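Local coordinates for hypothetical protein RV2626C (Mycobacterium tuberculosis, PDB 1XKF), which is of unknown function but forms a secreted, zinc-binding homodimer of paired CBS domains that, unlike some relatives, does not seem to bind AMP, at residues D49-M54 and D82-V87. Sequence-based numbering, arbitrary orientation.
Sequences DRLHGM and DSIYYV
Met54 and Tyr85 meet at about a right angle, the methionine CG lying obliquely to the phenol ring, 3.9 Å from Tyr85 CZ, and its CB 3.6 Å from Tyr85 OH. Although the tyrosine CB sets off away from strand 50-56, its CG stands between the backbone N and the carbonyl carbon (chi1 48°), which brings the hydroxyl end back to the strand. Met54 bends at both chi2 and chi3, and its sulfur and methyl turn away from the loop.

Beside this pair the backbones are joined by a hydrogen bond from Met54 N to Ser83 O (3.0 Å), with an N-H...O angle of 153°. Gly53, in a classic beta bulge with His52 opposite Ile44, brings its CA to 3.4 Å from Ser83 O; its backbone angles call for glycine. Over the bulge, Ile84 extends CD1 to 3.8 Å from Gly53 N. The same methyl lies in plane at the edge of the Tyr86 ring. Leu51 slides past Ile84 and Tyr86 in opposing directions, its CD2 4.0 Å from Tyr86 CB, and both Leu51 and Tyr86 also touch Pro109 and Ile111.

The contact thus links the two CBS repeats through mainly van der Waals contacts, including the tyrosine hydroxyl against aliphatic carbons, around a single backbone hydrogen bond, and lies beside His103, which probably binds zinc, as in relatives, and on whose ring Tyr85 stacks.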
loop_
_atom_site.group_PDB
_atom_site.type_symbol
_atom_site.label_atom_id
_atom_site.label_comp_id
_atom_site.label_asym_id
_atom_site.label_seq_id
_atom_site.Cartn_x
_atom_site.Cartn_y
_atom_site.Cartn_z
ATOM N N ASP B 49 23.768 7.614 6.304
ATOM C CA ASP B 49 22.614 6.932 6.877
ATOM C C ASP B 49 21.851 7.725 7.933
ATOM O O ASP B 49 21.416 7.168 8.940
ATOM C CB ASP B 49 23.032 5.578 7.458
ATOM C CG ASP B 49 23.246 4.526 6.385
ATOM O OD1 ASP B 49 23.589 3.377 6.729
ATOM O OD2 ASP B 49 23.063 4.849 5.191
ATOM N N ARG B 50 21.693 9.024 7.706
ATOM C CA ARG B 50 20.942 9.876 8.624
ATOM C C ARG B 50 19.478 9.764 8.208
ATOM O O ARG B 50 19.094 10.254 7.147
ATOM C CB ARG B 50 21.399 11.329 8.502
ATOM C CG ARG B 50 22.883 11.517 8.725
ATOM C CD ARG B 50 23.264 11.210 10.152
ATOM N NE ARG B 50 24.710 11.256 10.339
ATOM C CZ ARG B 50 25.301 11.451 11.510
ATOM N NH1 ARG B 50 24.565 11.625 12.598
ATOM N NH2 ARG B 50 26.623 11.465 11.595
ATOM N N LEU B 51 18.668 9.123 9.043
ATOM C CA LEU B 51 17.253 8.920 8.736
ATOM C C LEU B 51 16.406 10.185 8.593
ATOM O O LEU B 51 16.377 11.035 9.482
ATOM C CB LEU B 51 16.615 8.013 9.791
ATOM C CG LEU B 51 15.147 7.664 9.518
ATOM C CD1 LEU B 51 15.063 6.748 8.299
ATOM C CD2 LEU B 51 14.543 6.982 10.733
ATOM N N HIS B 52 15.705 10.293 7.467
ATOM C CA HIS B 52 14.831 11.429 7.215
ATOM C C HIS B 52 13.360 11.008 7.197
ATOM O O HIS B 52 12.475 11.855 7.185
ATOM C CB HIS B 52 15.182 12.102 5.884
ATOM C CG HIS B 52 16.461 12.877 5.917
ATOM N ND1 HIS B 52 16.889 13.652 4.859
ATOM C CD2 HIS B 52 17.404 13.002 6.880
ATOM C CE1 HIS B 52 18.041 14.219 5.171
ATOM N NE2 HIS B 52 18.376 13.842 6.391
ATOM N N GLY B 53 13.102 9.704 7.183
ATOM C CA GLY B 53 11.723 9.232 7.180
ATOM C C GLY B 53 11.511 7.931 6.428
ATOM O O GLY B 53 12.465 7.324 5.955
ATOM N N MET B 54 10.254 7.503 6.326
ATOM C CA MET B 54 9.908 6.274 5.613
ATOM C C MET B 54 9.084 6.599 4.365
ATOM O O MET B 54 8.280 7.537 4.372
ATOM C CB MET B 54 9.086 5.339 6.514
ATOM C CG MET B 54 9.846 4.723 7.682
ATOM S SD MET B 54 11.073 3.482 7.172
ATOM C CE MET B 54 10.001 2.249 6.386
ATOM N N ASP B 82 7.528 13.595 5.611
ATOM C CA ASP B 82 6.193 13.660 6.204
ATOM C C ASP B 82 5.904 12.441 7.078
ATOM O O ASP B 82 4.867 12.372 7.735
ATOM C CB ASP B 82 5.138 13.765 5.101
ATOM N N SER B 83 6.817 11.477 7.076
ATOM C CA SER B 83 6.635 10.264 7.864
ATOM C C SER B 83 7.899 9.939 8.648
ATOM O O SER B 83 8.576 8.951 8.375
ATOM C CB SER B 83 6.273 9.093 6.943
ATOM O OG SER B 83 5.064 9.352 6.243
ATOM N N ILE B 84 8.219 10.782 9.625
ATOM C CA ILE B 84 9.408 10.558 10.432
ATOM C C ILE B 84 9.037 10.044 11.821
ATOM O O ILE B 84 8.292 10.683 12.568
ATOM C CB ILE B 84 10.263 11.851 10.545
ATOM C CG1 ILE B 84 11.486 11.597 11.432
ATOM C CG2 ILE B 84 9.416 13.005 11.071
ATOM C CD1 ILE B 84 12.480 10.589 10.846
ATOM N N TYR B 85 9.556 8.866 12.140
ATOM C CA TYR B 85 9.318 8.210 13.419
ATOM C C TYR B 85 10.333 7.086 13.517
ATOM O O TYR B 85 10.791 6.571 12.499
ATOM C CB TYR B 85 7.897 7.652 13.476
ATOM C CG TYR B 85 7.509 6.854 12.260
ATOM C CD1 TYR B 85 7.938 5.537 12.092
ATOM C CD2 TYR B 85 6.725 7.423 11.260
ATOM C CE1 TYR B 85 7.592 4.807 10.955
ATOM C CE2 TYR B 85 6.376 6.706 10.123
ATOM C CZ TYR B 85 6.810 5.403 9.974
ATOM O OH TYR B 85 6.458 4.701 8.844
ATOM N N TYR B 86 10.675 6.699 14.737
ATOM C CA TYR B 86 11.677 5.659 14.934
ATOM C C TYR B 86 11.814 5.355 16.413
ATOM O O TYR B 86 11.127 5.950 17.243
ATOM C CB TYR B 86 13.021 6.168 14.395
ATOM C CG TYR B 86 13.419 7.526 14.956
ATOM C CD1 TYR B 86 13.966 7.644 16.236
ATOM C CD2 TYR B 86 13.186 8.701 14.229
ATOM C CE1 TYR B 86 14.267 8.900 16.790
ATOM C CE2 TYR B 86 13.482 9.963 14.771
ATOM C CZ TYR B 86 14.019 10.053 16.051
ATOM O OH TYR B 86 14.284 11.288 16.600
ATOM N N VAL B 87 12.694 4.417 16.737
ATOM C CA VAL B 87 12.977 4.081 18.125
ATOM C C VAL B 87 14.483 3.968 18.235
ATOM O O VAL B 87 15.162 3.700 17.238
ATOM C CB VAL B 87 12.359 2.727 18.563
ATOM C CG1 VAL B 87 10.848 2.835 18.608
ATOM C CG2 VAL B 87 12.803 1.612 17.619
#